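Local structure of 3-hydroxyisobutyrate dehydrogenase (Thermus thermophilus, 2CVZ) at residues A179-L184 with R278-W283; A185-G190 with G284-R289. The protein probably catalyses the NADP-dependent oxidation of 3-hydroxyisobutyrate, a step of valine catabolism, and binds the dinucleotide cofactor. All coordinates share one frame; numbering follows the deposited sequence.

Contact 1 of 2, residues A179-L184 with R278-W283; sequences AGEGLL and RLLERW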
ATOM      1  N   ALA C 179      14.004  -2.407   3.836  1.00 15.28           N
ATOM      2  CA  ALA C 179      15.411  -2.041   3.917  1.00 15.40           C
ATOM      3  C   ALA C 179      15.887  -1.731   2.498  1.00 15.60           C
ATOM      4  O   ALA C 179      16.646  -0.787   2.278  1.00 15.68           O
ATOM      5  CB  ALA C 179      16.216  -3.180   4.511  1.00 16.64           C
ATOM      6  N   GLY C 180      15.423  -2.533   1.543  1.00 15.32           N
ATOM      7  CA  GLY C 180      15.785  -2.333   0.152  1.00 16.11           C
ATOM      8  C   GLY C 180      15.322  -0.981  -0.361  1.00 16.30           C
ATOM      9  O   GLY C 180      16.092  -0.253  -0.996  1.00 16.78           O
ATOM     10  N   GLU C 181      14.065  -0.635  -0.097  1.00 15.62           N
ATOM     11  CA  GLU C 181      13.534   0.656  -0.534  1.00 15.23           C
ATOM     12  C   GLU C 181      14.378   1.777   0.069  1.00 15.99           C
ATOM     13  O   GLU C 181      14.771   2.719  -0.621  1.00 15.19           O
ATOM     14  CB  GLU C 181      12.076   0.837  -0.085  1.00 15.50           C
ATOM     15  CG  GLU C 181      11.068  -0.151  -0.687  1.00 16.75           C
ATOM     16  CD  GLU C 181       9.633   0.134  -0.242  1.00 16.75           C
ATOM     17  OE1 GLU C 181       9.448   0.943   0.692  1.00 17.61           O
ATOM     18  OE2 GLU C 181       8.691  -0.458  -0.816  1.00 16.91           O
ATOM     19  N   GLY C 182      14.656   1.669   1.365  1.00 15.62           N
ATOM     20  CA  GLY C 182      15.441   2.684   2.044  1.00 16.36           C
ATOM     21  C   GLY C 182      16.867   2.804   1.542  1.00 16.96           C
ATOM     22  O   GLY C 182      17.361   3.911   1.310  1.00 16.84           O
ATOM     23  N   LEU C 183      17.536   1.668   1.375  1.00 15.82           N
ATOM     24  CA  LEU C 183      18.916   1.671   0.899  1.00 17.10           C
ATOM     25  C   LEU C 183      19.010   2.191  -0.529  1.00 17.76           C
ATOM     26  O   LEU C 183      19.963   2.882  -0.883  1.00 16.38           O
ATOM     27  CB  LEU C 183      19.505   0.261   0.981  1.00 18.36           C
ATOM     28  CG  LEU C 183      19.785  -0.212   2.409  1.00 18.59           C
ATOM     29  CD1 LEU C 183      20.092  -1.698   2.431  1.00 19.71           C
ATOM     30  CD2 LEU C 183      20.945   0.590   2.971  1.00 19.87           C
ATOM     31  N   LEU C 184      18.016   1.856  -1.344  1.00 16.58           N
ATOM     32  CA  LEU C 184      17.992   2.301  -2.730  1.00 18.81           C
ATOM     33  C   LEU C 184      17.986   3.827  -2.742  1.00 18.32           C
ATOM     34  O   LEU C 184      18.767   4.452  -3.454  1.00 18.15           O
ATOM     35  CB  LEU C 184      16.747   1.745  -3.432  1.00 20.53           C
ATOM     36  CG  LEU C 184      16.620   1.861  -4.957  1.00 21.73           C
ATOM     37  CD1 LEU C 184      16.416   3.306  -5.368  1.00 23.36           C
ATOM     38  CD2 LEU C 184      17.862   1.280  -5.609  1.00 23.41           C
ATOM     39  N   ARG C 278      16.766  -7.006  -6.451  1.00 18.85           N
ATOM     40  CA  ARG C 278      17.254  -6.680  -7.790  1.00 20.09           C
ATOM     41  C   ARG C 278      16.190  -5.876  -8.533  1.00 19.41           C
ATOM     42  O   ARG C 278      16.509  -5.048  -9.387  1.00 21.37           O
ATOM     43  CB  ARG C 278      17.561  -7.949  -8.591  1.00 21.65           C
ATOM     44  CG  ARG C 278      18.891  -8.621  -8.285  1.00 26.26           C
ATOM     45  CD  ARG C 278      19.083  -9.791  -9.245  1.00 30.13           C
ATOM     46  NE  ARG C 278      20.328 -10.528  -9.050  1.00 34.34           N
ATOM     47  CZ  ARG C 278      21.533 -10.078  -9.385  1.00 34.00           C
ATOM     48  NH1 ARG C 278      21.675  -8.881  -9.935  1.00 34.33           N
ATOM     49  NH2 ARG C 278      22.599 -10.838  -9.182  1.00 36.25           N
ATOM     50  N   LEU C 279      14.924  -6.130  -8.212  1.00 19.21           N
ATOM     51  CA  LEU C 279      13.824  -5.413  -8.852  1.00 18.44           C
ATOM     52  C   LEU C 279      13.894  -3.935  -8.492  1.00 18.04           C
ATOM     53  O   LEU C 279      13.643  -3.064  -9.330  1.00 16.73           O
ATOM     54  CB  LEU C 279      12.477  -5.998  -8.415  1.00 18.89           C
ATOM     55  CG  LEU C 279      11.228  -5.366  -9.038  1.00 19.54           C
ATOM     56  CD1 LEU C 279      11.347  -5.373 -10.558  1.00 19.61           C
ATOM     57  CD2 LEU C 279       9.992  -6.135  -8.591  1.00 20.19           C
ATOM     58  N   LEU C 280      14.243  -3.652  -7.240  1.00 18.54           N
ATOM     59  CA  LEU C 280      14.364  -2.275  -6.778  1.00 18.76           C
ATOM     60  C   LEU C 280      15.570  -1.617  -7.440  1.00 19.53           C
ATOM     61  O   LEU C 280      15.538  -0.430  -7.770  1.00 19.58           O
ATOM     62  CB  LEU C 280      14.513  -2.237  -5.252  1.00 19.20           C
ATOM     63  CG  LEU C 280      13.284  -2.704  -4.468  1.00 19.43           C
ATOM     64  CD1 LEU C 280      13.612  -2.793  -2.982  1.00 20.34           C
ATOM     65  CD2 LEU C 280      12.132  -1.731  -4.711  1.00 21.09           C
ATOM     66  N   GLU C 281      16.634  -2.390  -7.635  1.00 19.51           N
ATOM     67  CA  GLU C 281      17.837  -1.865  -8.275  1.00 20.87           C
ATOM     68  C   GLU C 281      17.514  -1.583  -9.735  1.00 20.33           C
ATOM     69  O   GLU C 281      18.000  -0.613 -10.316  1.00 21.19           O
ATOM     70  CB  GLU C 281      18.979  -2.875  -8.184  1.00 19.67           C
ATOM     71  CG  GLU C 281      19.354  -3.252  -6.762  1.00 20.72           C
ATOM     72  CD  GLU C 281      20.554  -4.177  -6.708  1.00 22.10           C
ATOM     73  OE1 GLU C 281      20.576  -5.165  -7.473  1.00 22.29           O
ATOM     74  OE2 GLU C 281      21.469  -3.919  -5.897  1.00 21.66           O
ATOM     75  N   ARG C 282      16.690  -2.451 -10.315  1.00 21.66           N
ATOM     76  CA  ARG C 282      16.259  -2.306 -11.701  1.00 22.93           C
ATOM     77  C   ARG C 282      15.567  -0.958 -11.865  1.00 22.89           C
ATOM     78  O   ARG C 282      15.960  -0.139 -12.696  1.00 22.69           O
ATOM     79  CB  ARG C 282      15.289  -3.440 -12.064  1.00 26.04           C
ATOM     80  CG  ARG C 282      14.294  -3.105 -13.171  1.00 31.27           C
ATOM     81  CD  ARG C 282      14.532  -3.940 -14.411  1.00 32.55           C
ATOM     82  NE  ARG C 282      14.291  -5.366 -14.200  1.00 32.21           N
ATOM     83  CZ  ARG C 282      13.096  -5.951 -14.255  1.00 33.59           C
ATOM     84  NH1 ARG C 282      12.009  -5.238 -14.512  1.00 32.53           N
ATOM     85  NH2 ARG C 282      12.994  -7.260 -14.070  1.00 33.47           N
ATOM     86  N   TRP C 283      14.536  -0.729 -11.060  1.00 20.96           N
ATOM     87  CA  TRP C 283      13.787   0.519 -11.123  1.00 21.27           C
ATOM     88  C   TRP C 283      14.644   1.725 -10.764  1.00 21.20           C
ATOM     89  O   TRP C 283      14.560   2.769 -11.408  1.00 23.63           O
ATOM     90  CB  TRP C 283      12.578   0.472 -10.182  1.00 19.62           C
ATOM     91  CG  TRP C 283      11.552  -0.554 -10.537  1.00 20.28           C
ATOM     92  CD1 TRP C 283      11.245  -1.016 -11.787  1.00 19.59           C
ATOM     93  CD2 TRP C 283      10.641  -1.196  -9.639  1.00 20.11           C
ATOM     94  NE1 TRP C 283      10.197  -1.905 -11.722  1.00 20.43           N
ATOM     95  CE2 TRP C 283       9.806  -2.033 -10.415  1.00 19.71           C
ATOM     96  CE3 TRP C 283      10.445  -1.143  -8.252  1.00 19.37           C
ATOM     97  CZ2 TRP C 283       8.792  -2.810  -9.850  1.00 20.21           C
ATOM     98  CZ3 TRP C 283       9.434  -1.917  -7.690  1.00 20.56           C
ATOM     99  CH2 TRP C 283       8.620  -2.739  -8.490  1.00 20.61           C
TER
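Leu280 and Leu184 are turned into the contact by different first torsions: Leu280 sets CG anti to its carbonyl carbon (chi1 -66°), whereas Leu184 sets CG anti to its backbone N (chi1 -169°), which places Leu280 CD1 and Leu184 CD2 against the facing backbone. Leu280 uses a single branch. Its CD1 lies 3.6 Å from Gly180 C and equally close to Glu181 N, so the methyl rests on the peptide link between those two residues. Gly180 makes this possible, because a beta carbon modelled at its position would come within 2.8 Å of Leu280 CD1, a clash. Leu184 answers one turn later, where its CD2 reaches Leu280 O at 3.6 Å and also packs near Glu281 CA, 4.1 Å away. The exchange is therefore methyl against backbone in both directions, purely by van der Waals contact. Carboxylates beside it are engaged by other partners: Glu181 OE2 accepts from Trp177 NE1 and from Leu252 N of the second subunit, while Glu281 OE2 takes a bond from Ile288 N and pairs with Arg221. Pro249 of the second subunit also packs on Leu280. With segment axes 9.8 Å apart at closest approach and crossing at -30°, this is near-parallel helix packing in the helical C-terminal domain of the 3-hydroxyisobutyrate dehydrogenase family, joining the long helix 160-188 to the final helix 276-284 beside the subunit interface.

Contact 2 of 2, residues A185-G190 with G284-R289; sequences ALVKQG and GGVEIR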
ATOM      1  N   ALA C 185      17.105   4.420  -1.943  1.00 17.46           N
ATOM      2  CA  ALA C 185      17.009   5.873  -1.853  1.00 18.08           C
ATOM      3  C   ALA C 185      18.325   6.485  -1.373  1.00 17.63           C
ATOM      4  O   ALA C 185      18.792   7.485  -1.920  1.00 17.83           O
ATOM      5  CB  ALA C 185      15.882   6.261  -0.908  1.00 16.98           C
ATOM      6  N   LEU C 186      18.928   5.880  -0.354  1.00 16.69           N
ATOM      7  CA  LEU C 186      20.190   6.393   0.178  1.00 16.80           C
ATOM      8  C   LEU C 186      21.324   6.354  -0.849  1.00 17.94           C
ATOM      9  O   LEU C 186      22.011   7.355  -1.051  1.00 18.05           O
ATOM     10  CB  LEU C 186      20.594   5.610   1.432  1.00 15.81           C
ATOM     11  CG  LEU C 186      19.659   5.799   2.631  1.00 16.16           C
ATOM     12  CD1 LEU C 186      20.071   4.882   3.771  1.00 17.16           C
ATOM     13  CD2 LEU C 186      19.690   7.258   3.074  1.00 15.55           C
ATOM     14  N   VAL C 187      21.517   5.204  -1.494  1.00 18.84           N
ATOM     15  CA  VAL C 187      22.577   5.069  -2.494  1.00 21.36           C
ATOM     16  C   VAL C 187      22.408   6.098  -3.611  1.00 22.58           C
ATOM     17  O   VAL C 187      23.363   6.660  -4.115  1.00 21.38           O
ATOM     18  CB  VAL C 187      22.589   3.649  -3.085  1.00 21.54           C
ATOM     19  CG1 VAL C 187      23.578   3.585  -4.259  1.00 24.17           C
ATOM     20  CG2 VAL C 187      23.004   2.633  -2.034  1.00 22.33           C
ATOM     21  N   LYS C 188      21.143   6.321  -4.006  1.00 22.67           N
ATOM     22  CA  LYS C 188      20.896   7.261  -5.100  1.00 25.57           C
ATOM     23  C   LYS C 188      21.339   8.693  -4.770  1.00 25.86           C
ATOM     24  O   LYS C 188      21.628   9.497  -5.649  1.00 26.54           O
ATOM     25  CB  LYS C 188      19.410   7.210  -5.449  1.00 26.39           C
ATOM     26  CG  LYS C 188      19.134   7.653  -6.888  1.00 30.81           C
ATOM     27  CD  LYS C 188      19.677   6.661  -7.917  1.00 31.17           C
ATOM     28  CE  LYS C 188      19.515   7.160  -9.357  1.00 33.74           C
ATOM     29  NZ  LYS C 188      19.749   6.058 -10.289  1.00 33.70           N
ATOM     30  N   GLN C 189      21.367   9.054  -3.470  1.00 26.73           N
ATOM     31  CA  GLN C 189      21.817  10.415  -3.165  1.00 27.99           C
ATOM     32  C   GLN C 189      23.256  10.494  -2.647  1.00 27.34           C
ATOM     33  O   GLN C 189      23.623  11.433  -1.951  1.00 28.73           O
ATOM     34  CB  GLN C 189      20.848  11.117  -2.195  1.00 29.90           C
ATOM     35  CG  GLN C 189      20.538  10.328  -0.907  1.00 34.34           C
ATOM     36  CD  GLN C 189      19.655  11.181  -0.004  1.00 39.38           C
ATOM     37  OE1 GLN C 189      20.077  12.125   0.638  1.00 41.10           O
ATOM     38  NE2 GLN C 189      18.361  10.790   0.036  1.00 42.44           N
ATOM     39  N   GLY C 190      24.067   9.500  -2.991  1.00 26.46           N
ATOM     40  CA  GLY C 190      25.466   9.521  -2.597  1.00 25.52           C
ATOM     41  C   GLY C 190      25.873   8.859  -1.298  1.00 24.82           C
ATOM     42  O   GLY C 190      27.045   8.925  -0.915  1.00 24.77           O
ATOM     43  N   GLY C 284      15.468   1.575  -9.735  1.00 21.66           N
ATOM     44  CA  GLY C 284      16.312   2.670  -9.298  1.00 22.19           C
ATOM     45  C   GLY C 284      17.427   3.033 -10.258  1.00 23.57           C
ATOM     46  O   GLY C 284      17.918   4.157 -10.236  1.00 24.21           O
ATOM     47  N   GLY C 285      17.828   2.086 -11.099  1.00 24.76           N
ATOM     48  CA  GLY C 285      18.897   2.348 -12.046  1.00 26.22           C
ATOM     49  C   GLY C 285      20.240   2.443 -11.348  1.00 27.22           C
ATOM     50  O   GLY C 285      21.144   3.144 -11.803  1.00 27.69           O
ATOM     51  N   VAL C 286      20.371   1.733 -10.234  1.00 26.90           N
ATOM     52  CA  VAL C 286      21.605   1.737  -9.465  1.00 26.86           C
ATOM     53  C   VAL C 286      21.659   0.486  -8.599  1.00 27.60           C
ATOM     54  O   VAL C 286      20.622  -0.036  -8.188  1.00 26.25           O
ATOM     55  CB  VAL C 286      21.685   2.988  -8.561  1.00 27.63           C
ATOM     56  CG1 VAL C 286      20.581   2.946  -7.517  1.00 27.18           C
ATOM     57  CG2 VAL C 286      23.051   3.076  -7.898  1.00 29.21           C
ATOM     58  N   GLU C 287      22.866   0.001  -8.333  1.00 27.60           N
ATOM     59  CA  GLU C 287      23.037  -1.183  -7.504  1.00 27.62           C
ATOM     60  C   GLU C 287      23.219  -0.802  -6.040  1.00 27.30           C
ATOM     61  O   GLU C 287      23.806   0.233  -5.721  1.00 25.23           O
ATOM     62  CB  GLU C 287      24.249  -1.993  -7.978  1.00 29.58           C
ATOM     63  CG  GLU C 287      24.061  -2.638  -9.345  1.00 32.72           C
ATOM     64  CD  GLU C 287      25.269  -3.440  -9.800  1.00 35.36           C
ATOM     65  OE1 GLU C 287      25.160  -4.132 -10.836  1.00 36.91           O
ATOM     66  OE2 GLU C 287      26.323  -3.379  -9.130  1.00 35.81           O
ATOM     67  N   ILE C 288      22.698  -1.639  -5.151  1.00 26.45           N
ATOM     68  CA  ILE C 288      22.829  -1.405  -3.722  1.00 28.05           C
ATOM     69  C   ILE C 288      24.156  -1.996  -3.257  1.00 30.58           C
ATOM     70  O   ILE C 288      24.248  -3.187  -2.959  1.00 29.40           O
ATOM     71  CB  ILE C 288      21.679  -2.064  -2.932  1.00 26.97           C
ATOM     72  CG1 ILE C 288      20.350  -1.407  -3.306  1.00 26.75           C
ATOM     73  CG2 ILE C 288      21.926  -1.927  -1.432  1.00 27.65           C
ATOM     74  CD1 ILE C 288      19.140  -2.118  -2.735  1.00 27.18           C
ATOM     75  N   ARG C 289      25.185  -1.160  -3.224  1.00 33.84           N
ATOM     76  CA  ARG C 289      26.505  -1.582  -2.779  1.00 38.22           C
ATOM     77  C   ARG C 289      27.449  -0.394  -2.742  1.00 39.06           C
ATOM     78  O   ARG C 289      27.081   0.661  -3.299  1.00 40.01           O
ATOM     79  CB  ARG C 289      27.082  -2.653  -3.707  1.00 40.74           C
ATOM     80  CG  ARG C 289      27.475  -2.166  -5.090  1.00 43.09           C
ATOM     81  CD  ARG C 289      28.438  -3.157  -5.729  1.00 46.98           C
ATOM     82  NE  ARG C 289      28.727  -2.854  -7.128  1.00 49.76           N
ATOM     83  CZ  ARG C 289      29.566  -3.558  -7.883  1.00 52.01           C
ATOM     84  NH1 ARG C 289      30.205  -4.603  -7.372  1.00 53.04           N
ATOM     85  NH2 ARG C 289      29.762  -3.225  -9.151  1.00 53.28           N
ATOM     86  OXT ARG C 289      28.547  -0.544  -2.167  1.00 41.28           O
TER
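Lys188 and Gly284 make the polar part of this contact, a hydrogen bond from Lys188 NZ to Gly284 O of 2.6 Å. The ammonium lies in the carbonyl plane, and the C=O...N angle of 160° makes the approach nearly end-on. Setting CG anti to the backbone N (chi1 -156°) and bending once at chi2 (68°) carry the otherwise extended lysine chain across to the last helical residue of 276-284. The accepted oxygen belongs to a helix C-terminus, where the negative end of the helix dipole would probably strengthen the attraction to an ammonium; Gly285 O, 3.6 Å from Lys188 NZ, may add to it. With a methionine in place of the lysine the ammonium is gone, and Gly284 O would probably be left without this charged donor, the turn at the helix end less firmly held.

The apolar part runs alongside. Lys188 CD passes Val286 CG1 at 3.8 Å, the two side chains running in opposite directions. Val286 turns its other methyl to the neighbouring residue, CG2 meeting Val187 CG1 at 3.7 Å as the two valines cross at a slant. Val187 CG1 also lies 3.7 Å from Glu287 O, so one methyl packs against both a side chain and the backbone.

Backbone geometry closes both helices. Gly285 leaves the helical conformation with positive phi, turning the chain into its C-terminal tail. Gly190, also with positive phi, is the C-prime residue of the Schellman motif that ends helix 160-188, with Val191 N bonded to Leu186 O and Gly190 N to Val187 O. The arrangement is thus a pairing of two helix C-termini, one finished by a Schellman motif and the other met by a lysine.

In the fold
Both contacts join helix 160-188 to the C-terminal part of the chain, and their centres lie only 8 Å apart. Contact 1 is buried throughout, helix on helix, and relies on leucine methyls against backbone; contact 2 is partly buried, its centre about 31 Å from the centre of the chain against about 24 Å for contact 1, and adds a charged donor where the last helix gives way to an extended tail. The two are stitched together directly, through Glu281 and Ile288 and by Leu184 CD2 packing on Val286 CG1. The second subunit touches both, through residues between its Ala248 and Leu253 at contact 1 and through residues including its Glu246 at contact 2.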